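Local coordinates for homoprotocatechuate 2,3-dioxygenase (Brevibacterium fuscum, PDB 4Z6M), which catalyses the oxygen-dependent ring opening of the catechol homoprotocatechuate at a mononuclear iron(II) site, as an extradiol dioxygenase, at residues R165-K168 against Y169-L173; T219-K222 against H223-I226; V311-L314 against D315-Q319; D326-E329 against L330-T333; F341-A344 against G345-D348. The protein carries 1 engineered substitution. All blocks are in the same frame, centred on the assembly; numbering follows the deposited sequence. Where two conformers were deposited one is given.

Contact 1. Residues R165-K168 against Y169-L173; sequences RGRK and YLEDL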
loop_
_atom_site.group_PDB
_atom_site.type_symbol
_atom_site.label_atom_id
_atom_site.label_comp_id
_atom_site.label_asym_id
_atom_site.label_seq_id
_atom_site.Cartn_x
_atom_site.Cartn_y
_atom_site.Cartn_z
ATOM N N ARG A 165 -25.411 18.291 -25.765
ATOM C CA ARG A 165 -24.942 19.410 -26.571
ATOM C C ARG A 165 -23.449 19.635 -26.367
ATOM O O ARG A 165 -22.691 19.810 -27.334
ATOM C CB ARG A 165 -25.714 20.677 -26.219
ATOM C CG ARG A 165 -25.305 21.911 -27.017
ATOM C CD ARG A 165 -26.195 23.079 -26.657
ATOM N NE ARG A 165 -25.928 24.227 -27.527
ATOM C CZ ARG A 165 -25.240 25.315 -27.184
ATOM N NH1 ARG A 165 -24.746 25.477 -25.961
ATOM N NH2 ARG A 165 -25.060 26.272 -28.088
ATOM N N GLY A 166 -23.022 19.610 -25.108
ATOM C CA GLY A 166 -21.604 19.761 -24.805
ATOM C C GLY A 166 -20.760 18.604 -25.284
ATOM O O GLY A 166 -19.653 18.799 -25.766
ATOM N N ARG A 167 -21.285 17.390 -25.123
ATOM C CA ARG A 167 -20.583 16.189 -25.577
ATOM C C ARG A 167 -20.264 16.226 -27.069
ATOM O O ARG A 167 -19.146 15.940 -27.466
ATOM C CB ARG A 167 -21.387 14.935 -25.231
ATOM C CG ARG A 167 -20.854 13.650 -25.842
ATOM C CD ARG A 167 -21.925 12.603 -25.682
ATOM N NE ARG A 167 -21.519 11.294 -26.160
ATOM C CZ ARG A 167 -21.860 10.162 -25.538
ATOM N NH1 ARG A 167 -22.575 10.193 -24.404
ATOM N NH2 ARG A 167 -21.457 9.015 -26.013
ATOM N N LYS A 168 -21.245 16.576 -27.891
ATOM C CA LYS A 168 -21.033 16.655 -29.334
ATOM C C LYS A 168 -19.925 17.654 -29.684
ATOM O O LYS A 168 -19.043 17.359 -30.502
ATOM C CB LYS A 168 -22.339 17.013 -30.029
ATOM C CG LYS A 168 -22.279 16.832 -31.528
ATOM C CD LYS A 168 -21.902 18.096 -32.253
ATOM C CE LYS A 168 -22.401 18.047 -33.687
ATOM N NZ LYS A 168 -21.652 19.046 -34.473
ATOM N N TYR A 169 -19.954 18.811 -29.038
ATOM C CA TYR A 169 -18.946 19.844 -29.255
ATOM C C TYR A 169 -17.542 19.345 -28.884
ATOM O O TYR A 169 -16.600 19.510 -29.643
ATOM C CB TYR A 169 -19.343 21.126 -28.517
ATOM C CG TYR A 169 -18.194 21.946 -27.960
ATOM C CD1 TYR A 169 -17.339 22.654 -28.795
ATOM C CD2 TYR A 169 -17.969 21.997 -26.605
ATOM C CE1 TYR A 169 -16.287 23.397 -28.289
ATOM C CE2 TYR A 169 -16.914 22.737 -26.081
ATOM C CZ TYR A 169 -16.093 23.433 -26.928
ATOM O OH TYR A 169 -15.061 24.170 -26.419
ATOM N N LEU A 170 -17.427 18.683 -27.734
ATOM C CA LEU A 170 -16.127 18.157 -27.303
ATOM C C LEU A 170 -15.665 17.017 -28.185
ATOM O O LEU A 170 -14.470 16.889 -28.431
ATOM C CB LEU A 170 -16.142 17.764 -25.824
ATOM C CG LEU A 170 -16.219 18.938 -24.838
ATOM C CD1 LEU A 170 -16.401 18.435 -23.423
ATOM C CD2 LEU A 170 -15.014 19.862 -24.907
ATOM N N GLU A 171 -16.591 16.206 -28.706
ATOM C CA GLU A 171 -16.192 15.172 -29.653
ATOM C C GLU A 171 -15.644 15.747 -30.951
ATOM O O GLU A 171 -14.635 15.264 -31.478
ATOM C CB GLU A 171 -17.364 14.225 -29.935
ATOM C CG GLU A 171 -17.700 13.316 -28.769
ATOM C CD GLU A 171 -18.933 12.479 -29.040
ATOM O OE1 GLU A 171 -19.894 12.985 -29.670
ATOM O OE2 GLU A 171 -18.923 11.316 -28.649
ATOM N N ASP A 172 -16.293 16.791 -31.451
ATOM C CA ASP A 172 -15.813 17.447 -32.670
ATOM C C ASP A 172 -14.419 18.014 -32.434
ATOM O O ASP A 172 -13.571 18.019 -33.315
ATOM C CB ASP A 172 -16.774 18.576 -33.077
ATOM C CG ASP A 172 -18.073 18.061 -33.709
ATOM O OD1 ASP A 172 -18.144 16.900 -34.133
ATOM O OD2 ASP A 172 -19.028 18.857 -33.794
ATOM N N LEU A 173 -14.192 18.478 -31.215
ATOM C CA LEU A 173 -12.893 19.021 -30.819
ATOM C C LEU A 173 -11.809 17.960 -30.635
ATOM O O LEU A 173 -10.626 18.292 -30.483
ATOM C CB LEU A 173 -13.091 19.833 -29.545
ATOM C CG LEU A 173 -11.970 20.666 -28.952
ATOM C CD1 LEU A 173 -11.465 21.685 -29.968
ATOM C CD2 LEU A 173 -12.484 21.314 -27.684
HETATM O O HOH W 1 -20.226 16.263 -35.657
#
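The side chain of Lys168 leaves with CG trans to its backbone N (chi1 -168°) and then bends at chi2 (-93°). This bend turns the chain along the helix toward Asp172, four residues on. Lys168 CD passes 3.3 Å from Asp172 OD2, and Lys168 NZ closes on the same oxygen at 2.7 Å in a hydrogen-bonded salt bridge. The bond meets the syn lone pair of OD2. A water donates to Asp172 OD1 and accepts a weak bond from Lys168 NZ, so it spans the pair. Lys168 NZ also gives a hydrogen bond to the carbonyl of Ile5 in the N-terminal loop.

Arg167 and Glu171 form a second i to i+4 pair. It is looser, with Arg167 NE 3.6 Å from Glu171 OE2. The oxygen sits at the edge of the guanidinium, yet the carboxylate plane is turned 81° from the guanidinium plane. Arg167 NH1 makes a salt bridge to Asp180, on strand 176-182.

Alongside the side chains runs the regular helix bonding of 163-172. Leu170 N donates to Gly166 O at 3.0 Å, and Glu171 N to Arg167 O at 2.9 Å. Tyr169 OH bonds to Asp120 and Tyr94.

The chemistry implies two ion pairs of unequal closeness on one helix. The acid of each probably lowers the cost of its partner's positive charge, and the lysine also ties the helix to the N-terminal loop.

Contact 2. Residues T219-K222 against H223-I226; sequences THEK and HNII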
loop_
_atom_site.group_PDB
_atom_site.type_symbol
_atom_site.label_atom_id
_atom_site.label_comp_id
_atom_site.label_asym_id
_atom_site.label_seq_id
_atom_site.Cartn_x
_atom_site.Cartn_y
_atom_site.Cartn_z
ATOM N N THR A 219 -2.599 10.593 -7.274
ATOM C CA THR A 219 -1.534 10.066 -6.430
ATOM C C THR A 219 -1.029 8.755 -7.045
ATOM O O THR A 219 -1.639 8.197 -7.963
ATOM C CB THR A 219 -2.045 9.732 -5.016
ATOM O OG1 THR A 219 -3.099 8.759 -5.120
ATOM C CG2 THR A 219 -2.540 10.981 -4.291
ATOM N N HIS A 220 0.068 8.240 -6.507
ATOM C CA HIS A 220 0.565 6.934 -6.905
ATOM C C HIS A 220 -0.340 5.814 -6.423
ATOM O O HIS A 220 -0.676 4.905 -7.192
ATOM C CB HIS A 220 1.982 6.703 -6.357
ATOM C CG HIS A 220 3.037 7.470 -7.073
ATOM N ND1 HIS A 220 4.002 8.192 -6.398
ATOM C CD2 HIS A 220 3.285 7.629 -8.393
ATOM C CE1 HIS A 220 4.802 8.763 -7.278
ATOM N NE2 HIS A 220 4.393 8.434 -8.493
ATOM N N GLU A 221 -0.707 5.872 -5.148
ATOM C CA GLU A 221 -1.357 4.745 -4.492
ATOM C C GLU A 221 -2.540 5.197 -3.653
ATOM O O GLU A 221 -2.725 6.375 -3.352
ATOM C CB GLU A 221 -0.339 3.926 -3.661
ATOM C CG GLU A 221 0.756 3.327 -4.551
ATOM C CD GLU A 221 1.549 2.185 -3.977
ATOM O OE1 GLU A 221 1.512 1.983 -2.751
ATOM O OE2 GLU A 221 2.222 1.485 -4.747
ATOM N N LYS A 222 -3.368 4.226 -3.316
ATOM C CA LYS A 222 -4.566 4.496 -2.560
ATOM C C LYS A 222 -4.221 5.042 -1.152
ATOM O O LYS A 222 -4.898 5.949 -0.657
ATOM C CB LYS A 222 -5.477 3.260 -2.542
ATOM C CG LYS A 222 -5.960 2.866 -3.943
ATOM C CD LYS A 222 -6.867 1.639 -3.990
ATOM C CE LYS A 222 -6.109 0.337 -3.856
ATOM N NZ LYS A 222 -5.356 -0.068 -5.078
ATOM N N HIS A 223 -3.148 4.545 -0.547
ATOM C CA HIS A 223 -2.809 4.996 0.793
ATOM C C HIS A 223 -2.430 6.467 0.809
ATOM O O HIS A 223 -2.565 7.117 1.842
ATOM C CB HIS A 223 -1.680 4.159 1.389
ATOM C CG HIS A 223 -0.399 4.239 0.640
ATOM N ND1 HIS A 223 0.508 5.264 0.793
ATOM C CD2 HIS A 223 0.143 3.389 -0.267
ATOM C CE1 HIS A 223 1.549 5.047 0.000
ATOM N NE2 HIS A 223 1.335 3.930 -0.665
ATOM N N ASN A 224 -2.016 7.023 -0.328
ATOM C CA ASN A 224 -1.692 8.452 -0.370
ATOM C C ASN A 224 -2.954 9.286 -0.193
ATOM O O ASN A 224 -2.934 10.338 0.446
ATOM C CB ASN A 224 -0.980 8.800 -1.663
ATOM C CG ASN A 224 0.305 8.039 -1.841
ATOM O OD1 ASN A 224 0.400 7.143 -2.671
ATOM N ND2 ASN A 224 1.307 8.404 -1.066
ATOM N N ILE A 225 -4.067 8.808 -0.758
ATOM C CA ILE A 225 -5.373 9.485 -0.603
ATOM C C ILE A 225 -5.874 9.344 0.832
ATOM O O ILE A 225 -6.357 10.318 1.425
ATOM C CB ILE A 225 -6.371 8.962 -1.640
ATOM C CG1 ILE A 225 -5.909 9.406 -3.046
ATOM C CG2 ILE A 225 -7.787 9.445 -1.328
ATOM C CD1 ILE A 225 -6.714 8.864 -4.193
ATOM N N ILE A 226 -5.744 8.149 1.403
ATOM C CA ILE A 226 -6.078 7.952 2.808
ATOM C C ILE A 226 -5.299 8.927 3.717
ATOM O O ILE A 226 -5.861 9.516 4.647
ATOM C CB ILE A 226 -5.819 6.496 3.250
ATOM C CG1 ILE A 226 -6.637 5.519 2.394
ATOM C CG2 ILE A 226 -6.151 6.320 4.721
ATOM C CD1 ILE A 226 -8.097 5.886 2.272
#
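This is the start of helix 222-234, where the chain leaves strand 211-218 and turns into the helix. Glu221 immediately precedes the helix. Glu221 and Asn224 exchange two bonds, one to the Asn224 side chain and one between backbones. Glu221 N donates to Asn224 OD1 at 3.0 Å, in the plane of the amide carbonyl. Asn224 N returns a bond to Glu221 O at 3.2 Å, from well above the carbonyl plane. Thr219 OG1 also donates to Glu221 O, at 3.0 Å and from the opposite face, so two donors grip this one oxygen. The Thr219 hydroxyl lies between its backbone N and carbonyl carbon (chi1 59°), which turns it toward Glu221 O. Its other neighbour is Ile225, whose CG1 lies 3.6 Å from Thr219 OG1. CB of Thr219 packs on CB of Asn224.

The His223 ring folds back over the turn. Its NE2 makes a weak hydrogen bond to Glu221 OE1 at 2.9 Å. That oxygen lies at the ring edge, in plane, while the carboxylate is turned 82° from the ring. Asn224 OD1 stands over one face of the same ring, 3.5 Å above its plane and toward the rim.

Glu221 OE2 forms a salt bridge with Lys222 of the second subunit, and His223 stacks on His223 of the fourth subunit. Asn224 ND2 bonds to the carbonyl of Ala147. Further in, Ile226 N donates to Lys222 O at 3.1 Å. The side chain three residues on accepts from the backbone N just before the helix: one half of a capping box, here set in a subunit interface.

Contact 3. Residues V311-L314 against D315-Q319; sequences VLDL and DGNVQ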
loop_
_atom_site.group_PDB
_atom_site.type_symbol
_atom_site.label_atom_id
_atom_site.label_comp_id
_atom_site.label_asym_id
_atom_site.label_seq_id
_atom_site.Cartn_x
_atom_site.Cartn_y
_atom_site.Cartn_z
ATOM N N VAL A 311 -17.250 30.734 -13.096
ATOM C CA VAL A 311 -16.209 30.873 -14.097
ATOM C C VAL A 311 -16.229 32.292 -14.651
ATOM O O VAL A 311 -17.270 32.929 -14.707
ATOM C CB VAL A 311 -16.286 29.837 -15.244
ATOM C CG1 VAL A 311 -16.529 28.448 -14.676
ATOM C CG2 VAL A 311 -17.304 30.184 -16.307
ATOM N N LEU A 312 -15.068 32.762 -15.082
ATOM C CA LEU A 312 -14.940 34.115 -15.633
ATOM C C LEU A 312 -14.948 34.105 -17.143
ATOM O O LEU A 312 -14.526 33.142 -17.774
ATOM C CB LEU A 312 -13.650 34.780 -15.157
ATOM C CG LEU A 312 -13.465 34.837 -13.635
ATOM C CD1 LEU A 312 -12.202 35.597 -13.273
ATOM C CD2 LEU A 312 -14.671 35.459 -12.936
ATOM N N ASP A 313 -15.446 35.207 -17.718
ATOM C CA ASP A 313 -15.231 35.500 -19.115
ATOM C C ASP A 313 -13.858 36.170 -19.315
ATOM O O ASP A 313 -13.081 36.325 -18.355
ATOM C CB ASP A 313 -16.424 36.343 -19.644
ATOM C CG ASP A 313 -16.472 37.764 -19.093
ATOM O OD1 ASP A 313 -15.452 38.304 -18.603
ATOM O OD2 ASP A 313 -17.590 38.353 -19.128
ATOM N N LEU A 314 -13.533 36.545 -20.550
ATOM C CA LEU A 314 -12.199 37.032 -20.858
ATOM C C LEU A 314 -11.941 38.462 -20.367
ATOM O O LEU A 314 -10.802 38.943 -20.424
ATOM C CB LEU A 314 -11.934 36.922 -22.358
ATOM C CG LEU A 314 -11.836 35.498 -22.899
ATOM C CD1 LEU A 314 -11.471 35.525 -24.373
ATOM C CD2 LEU A 314 -10.846 34.639 -22.122
ATOM N N ASP A 315 -12.997 39.139 -19.916
ATOM C CA ASP A 315 -12.884 40.452 -19.258
ATOM C C ASP A 315 -12.805 40.365 -17.729
ATOM O O ASP A 315 -12.717 41.386 -17.041
ATOM C CB ASP A 315 -14.099 41.312 -19.597
ATOM C CG ASP A 315 -14.237 41.563 -21.060
ATOM O OD1 ASP A 315 -13.237 41.922 -21.701
ATOM O OD2 ASP A 315 -15.360 41.386 -21.572
ATOM N N GLY A 316 -12.855 39.154 -17.196
ATOM C CA GLY A 316 -12.703 38.934 -15.769
ATOM C C GLY A 316 -13.986 39.013 -14.985
ATOM O O GLY A 316 -13.964 39.055 -13.763
ATOM N N ASN A 317 -15.108 39.001 -15.691
ATOM C CA ASN A 317 -16.413 39.037 -15.049
ATOM C C ASN A 317 -17.051 37.658 -15.007
ATOM O O ASN A 317 -16.829 36.817 -15.878
ATOM C CB ASN A 317 -17.326 40.006 -15.791
ATOM C CG ASN A 317 -16.744 41.417 -15.852
ATOM O OD1 ASN A 317 -16.311 41.949 -14.845
ATOM N ND2 ASN A 317 -16.664 41.977 -17.040
ATOM N N VAL A 318 -17.819 37.414 -13.957
ATOM C CA VAL A 318 -18.477 36.112 -13.792
ATOM C C VAL A 318 -19.474 35.864 -14.918
ATOM O O VAL A 318 -20.298 36.726 -15.265
ATOM C CB VAL A 318 -19.128 36.021 -12.397
ATOM C CG1 VAL A 318 -19.964 34.761 -12.225
ATOM C CG2 VAL A 318 -18.062 36.083 -11.322
ATOM N N GLN A 319 -19.406 34.662 -15.484
ATOM C CA GLN A 319 -20.357 34.216 -16.481
ATOM C C GLN A 319 -21.729 33.972 -15.861
ATOM O O GLN A 319 -21.850 33.353 -14.801
ATOM C CB GLN A 319 -19.879 32.916 -17.120
ATOM C CG GLN A 319 -18.820 33.096 -18.179
ATOM C CD GLN A 319 -19.387 33.502 -19.527
ATOM O OE1 GLN A 319 -20.555 33.890 -19.647
ATOM N NE2 GLN A 319 -18.559 33.456 -20.534
HETATM O O HOH W 2 -20.146 31.134 -13.677
HETATM O O HOH W 3 -15.876 32.216 -20.094
HETATM O O HOH W 4 -20.017 37.634 -18.138
HETATM O O HOH W 5 -17.668 40.991 -19.341
#
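From CB to its carboxylate, Asp313 reaches across the turn to the residues that follow it. Asp313 CB lies 3.7 Å from Gln319 NE2. CG stands between the backbone N and the carbonyl carbon (chi1 70°), which brings the carboxylate over the turn, with Asp313 CG 3.4 Å from Asn317 O. OD1 accepts two backbone bonds, from Asp315 N at 2.9 Å and from Asn317 N at 3.0 Å. The donors come from opposite faces of the carboxylate plane. OD2 accepts from two waters. One also donates to Val318 O; the other donates to Asp315 OD2 and accepts from Asn317 ND2.

Asp315 OD2 is 4.3 Å from Asp313 OD1, a proximity of like charges. Asp315 OD1 has a salt bridge with Arg100, which should ease it.

Backbone bonds close a hairpin-like loop with a single beta bridge. Gly316 N donates to Asp313 O at 3.1 Å, completing the turn, and Asp313 N donates to Asn317 O. Gln319 N donates to Val311 O at 2.9 Å, nearly straight at 178°. Leu312 and Val318 form a non-hydrogen-bonded pair between these last two bonds, and CD2 of Leu312 touches CG2 of Val318. Leu312 pairs through its backbone with Leu74 of strand 73-81. The arrangement is a type I beta turn from Asp313 to Gly316, whose first aspartate accepts from the backbone N two residues on, as in an Asx turn.

Contact 4. Residues D326-E329 against L330-T333; sequences DDSE and LEVT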
loop_
_atom_site.group_PDB
_atom_site.type_symbol
_atom_site.label_atom_id
_atom_site.label_comp_id
_atom_site.label_asym_id
_atom_site.label_seq_id
_atom_site.Cartn_x
_atom_site.Cartn_y
_atom_site.Cartn_z
ATOM N N ASP A 326 -33.260 19.653 -17.955
ATOM C CA ASP A 326 -33.270 18.181 -17.866
ATOM C C ASP A 326 -33.354 17.751 -16.395
ATOM O O ASP A 326 -33.046 18.523 -15.475
ATOM C CB ASP A 326 -32.024 17.568 -18.496
ATOM C CG ASP A 326 -32.031 17.587 -20.008
ATOM O OD1 ASP A 326 -33.068 17.908 -20.630
ATOM O OD2 ASP A 326 -30.955 17.252 -20.576
ATOM N N ASP A 327 -33.760 16.503 -16.164
ATOM C CA ASP A 327 -33.893 15.994 -14.807
ATOM C C ASP A 327 -32.566 16.087 -14.013
ATOM O O ASP A 327 -31.462 16.004 -14.581
ATOM C CB ASP A 327 -34.367 14.531 -14.813
ATOM C CG ASP A 327 -35.825 14.365 -15.251
ATOM O OD1 ASP A 327 -36.571 15.363 -15.363
ATOM O OD2 ASP A 327 -36.233 13.213 -15.478
ATOM N N SER A 328 -32.731 16.253 -12.701
ATOM C CA SER A 328 -31.635 16.442 -11.759
ATOM C C SER A 328 -31.194 15.094 -11.225
ATOM O O SER A 328 -31.994 14.341 -10.667
ATOM C CB SER A 328 -32.088 17.319 -10.601
ATOM O OG SER A 328 -31.302 17.130 -9.438
ATOM N N GLU A 329 -29.909 14.792 -11.365
ATOM C CA GLU A 329 -29.372 13.544 -10.813
ATOM C C GLU A 329 -29.634 13.430 -9.304
ATOM O O GLU A 329 -30.020 12.360 -8.818
ATOM C CB GLU A 329 -27.883 13.423 -11.119
ATOM C CG GLU A 329 -27.306 12.073 -10.685
ATOM C CD GLU A 329 -25.961 11.729 -11.290
ATOM O OE1 GLU A 329 -25.379 12.559 -12.011
ATOM O OE2 GLU A 329 -25.475 10.603 -11.028
ATOM N N LEU A 330 -29.454 14.519 -8.559
ATOM C CA LEU A 330 -29.776 14.512 -7.135
ATOM C C LEU A 330 -31.241 14.095 -6.940
ATOM O O LEU A 330 -31.555 13.177 -6.177
ATOM C CB LEU A 330 -29.551 15.899 -6.541
ATOM C CG LEU A 330 -29.848 16.061 -5.031
ATOM C CD1 LEU A 330 -29.067 17.242 -4.461
ATOM C CD2 LEU A 330 -31.330 16.221 -4.700
ATOM N N GLU A 331 -32.150 14.780 -7.637
ATOM C CA GLU A 331 -33.568 14.535 -7.395
ATOM C C GLU A 331 -33.993 13.109 -7.752
ATOM O O GLU A 331 -34.762 12.493 -7.011
ATOM C CB GLU A 331 -34.453 15.558 -8.115
ATOM C CG GLU A 331 -34.259 16.984 -7.589
ATOM C CD GLU A 331 -34.762 17.212 -6.157
ATOM O OE1 GLU A 331 -35.424 16.320 -5.569
ATOM O OE2 GLU A 331 -34.498 18.306 -5.597
ATOM N N VAL A 332 -33.483 12.577 -8.855
ATOM C CA VAL A 332 -33.948 11.264 -9.305
ATOM C C VAL A 332 -33.309 10.115 -8.542
ATOM O O VAL A 332 -33.810 8.985 -8.621
ATOM C CB VAL A 332 -33.801 11.065 -10.827
ATOM C CG1 VAL A 332 -34.489 12.184 -11.589
ATOM C CG2 VAL A 332 -32.351 10.925 -11.268
ATOM N N THR A 333 -32.240 10.384 -7.770
ATOM C CA THR A 333 -31.553 9.329 -7.016
ATOM C C THR A 333 -31.714 9.399 -5.505
ATOM O O THR A 333 -31.928 8.364 -4.870
ATOM C CB THR A 333 -30.056 9.271 -7.360
ATOM O OG1 THR A 333 -29.380 10.488 -6.947
ATOM C CG2 THR A 333 -29.849 9.024 -8.831
#
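Ser328 lies over the first turn of helix 329-333, with its CB 3.7 Å from CG of Glu331. It is the N-cap of this short helix. Its OG is trans to the backbone N (chi1 157°), which turns the hydroxyl toward the open amides of the helix start. OG accepts from Glu331 N at 3.1 Å, nearly straight at 169°. The carbonyl of Ser328 begins the helix bonding by accepting from Val332 N at 2.9 Å. Both methyls of Val332 lie close to this oxygen, and CG1 also meets CB of Asp327 at 4.0 Å.

Glu329 is buried, and its CB is directed away from 330-333. Its carboxylate makes salt bridges to Arg292 and Arg293, two positive partners that would probably hold it ionised. Leu330 packs on Tyr305 of helix 302-306, and Val332 on Tyr189 of strand 188-194. The short helix thus touches both elements.

At the far end Thr333 folds its hydroxyl back onto the chain. Thr333 N gives a weak bond to Glu329 O, while Thr333 OG1 donates to that oxygen at 2.7 Å, tilted 31° from the carbonyl plane.

Contact 5. Residues F341-A344 against G345-D348; sequences FTRA and GDED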
loop_
_atom_site.group_PDB
_atom_site.type_symbol
_atom_site.label_atom_id
_atom_site.label_comp_id
_atom_site.label_asym_id
_atom_site.label_seq_id
_atom_site.Cartn_x
_atom_site.Cartn_y
_atom_site.Cartn_z
ATOM N N PHE A 341 -30.846 1.579 -6.902
ATOM C CA PHE A 341 -30.785 0.136 -6.692
ATOM C C PHE A 341 -29.357 -0.333 -6.491
ATOM O O PHE A 341 -28.407 0.304 -6.948
ATOM C CB PHE A 341 -31.456 -0.635 -7.839
ATOM C CG PHE A 341 -30.809 -0.440 -9.192
ATOM C CD1 PHE A 341 -29.675 -1.135 -9.533
ATOM C CD2 PHE A 341 -31.341 0.437 -10.106
ATOM C CE1 PHE A 341 -29.059 -0.950 -10.759
ATOM C CE2 PHE A 341 -30.740 0.625 -11.329
ATOM C CZ PHE A 341 -29.612 -0.082 -11.669
ATOM N N THR A 342 -29.232 -1.489 -5.850
ATOM C CA THR A 342 -27.957 -2.208 -5.779
ATOM C C THR A 342 -27.853 -3.218 -6.920
ATOM O O THR A 342 -26.857 -3.277 -7.621
ATOM C CB THR A 342 -27.777 -2.903 -4.426
ATOM O OG1 THR A 342 -27.801 -1.927 -3.368
ATOM C CG2 THR A 342 -26.441 -3.644 -4.380
ATOM N N ARG A 343 -28.930 -3.975 -7.118
ATOM C CA ARG A 343 -29.036 -4.907 -8.220
ATOM C C ARG A 343 -30.263 -4.537 -9.030
ATOM O O ARG A 343 -31.360 -4.409 -8.481
ATOM C CB ARG A 343 -29.181 -6.332 -7.699
ATOM C CG ARG A 343 -27.961 -6.867 -6.973
ATOM C CD ARG A 343 -28.280 -8.056 -6.076
ATOM N NE ARG A 343 -29.134 -7.691 -4.961
ATOM C CZ ARG A 343 -28.724 -7.199 -3.799
ATOM N NH1 ARG A 343 -27.422 -7.033 -3.553
ATOM N NH2 ARG A 343 -29.630 -6.843 -2.877
ATOM N N ALA A 344 -30.089 -4.392 -10.349
ATOM C CA ALA A 344 -31.198 -3.998 -11.201
ATOM C C ALA A 344 -32.320 -4.998 -11.071
ATOM O O ALA A 344 -32.110 -6.203 -11.106
ATOM C CB ALA A 344 -30.751 -3.872 -12.654
ATOM N N GLY A 345 -33.523 -4.484 -10.873
ATOM C CA GLY A 345 -34.694 -5.336 -10.795
ATOM C C GLY A 345 -34.962 -5.939 -9.431
ATOM O O GLY A 345 -35.965 -6.624 -9.252
ATOM N N ASP A 346 -34.084 -5.688 -8.457
ATOM C CA ASP A 346 -34.197 -6.290 -7.120
ATOM C C ASP A 346 -34.616 -5.206 -6.127
ATOM O O ASP A 346 -33.924 -4.217 -5.963
ATOM C CB ASP A 346 -32.860 -6.918 -6.710
ATOM C CG ASP A 346 -32.927 -7.744 -5.418
ATOM O OD1 ASP A 346 -34.012 -7.848 -4.806
ATOM O OD2 ASP A 346 -31.869 -8.304 -5.017
ATOM N N GLU A 347 -35.768 -5.383 -5.503
ATOM C CA GLU A 347 -36.233 -4.477 -4.468
ATOM C C GLU A 347 -35.310 -4.468 -3.228
ATOM O O GLU A 347 -35.113 -3.437 -2.585
ATOM C CB GLU A 347 -37.671 -4.872 -4.076
ATOM C CG GLU A 347 -38.331 -3.925 -3.108
ATOM C CD GLU A 347 -38.601 -2.570 -3.722
ATOM O OE1 GLU A 347 -38.935 -2.493 -4.931
ATOM O OE2 GLU A 347 -38.514 -1.577 -2.980
ATOM N N ASP A 348 -34.735 -5.619 -2.928
ATOM C CA ASP A 348 -33.805 -5.735 -1.824
ATOM C C ASP A 348 -32.514 -4.960 -2.115
ATOM O O ASP A 348 -31.921 -5.144 -3.165
ATOM C CB ASP A 348 -33.510 -7.216 -1.606
ATOM C CG ASP A 348 -32.683 -7.456 -0.394
ATOM O OD1 ASP A 348 -33.031 -6.899 0.663
ATOM O OD2 ASP A 348 -31.697 -8.204 -0.494
HETATM O O HOH W 6 -31.232 -3.572 -5.360
#
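Arg343 and Asp346 lie side by side and point the same way, so the guanidinium and the carboxylate meet beside the turn that joins them. Their planes are 58° apart. Arg343 NE donates to Asp346 OD2 at 2.8 Å and almost straight, at 168°. The oxygen sits at the edge of the guanidinium and receives the bond on its anti side. The chain of Arg343 bends at chi3 (-66°), which swings its end back to the carboxylate. Arg343 NH2 adds a weak bond to the same Asp346 OD2 at 3.4 Å.

Beyond this pair Arg343 NH2 turns to Asp348. It makes a weak hydrogen bond to Asp348 O at 2.9 Å. A salt bridge to Asp348 OD2 is doubtful, resting on one of two conformers. The other oxygen of Asp346, OD1, accepts from Asp348 N at 3.0 Å in an Asx turn. The donor comes from above the carboxylate plane. Each oxygen of Asp346 therefore has its own task, one holding the arginine and one the backbone.

The turn itself is type II, from Arg343 to Asp346. It is closed by Asp346 N donating to Arg343 O at 3.0 Å, with Gly345 at its third position. A water accepts from Arg343 N and lies within bonding distance of Asp346 O and Asp348 O. Arg343 NH1 makes a salt bridge to Asp239 of the third subunit and a hydrogen bond to the carbonyl of Arg236 of that subunit.

The arginine charge thus serves Asp346, less surely Asp348, and Asp239 of the third subunit, joining the turn to the interface.

The five contacts are local and do not touch one another. Contact 2 is buried, contact 5 lies at the surface, and contacts 1, 3 and 4 are partly buried. Contacts 2 and 4 lie at helix starts: an asparagine reaching back from within the helix in the first, a serine N-cap in the second. Contact 1 runs along a helix and relies on charge pairs. Contacts 3 and 5 are turns held by aspartates, but the first pairs with backbone amides and the second also with an arginine. Contacts 1 and 2 lie on opposite sides of the chain centre. Contacts 4 and 5 are neighbours, about 7 Å apart at nearest atoms. Contacts 2 and 5 alone meet other subunits.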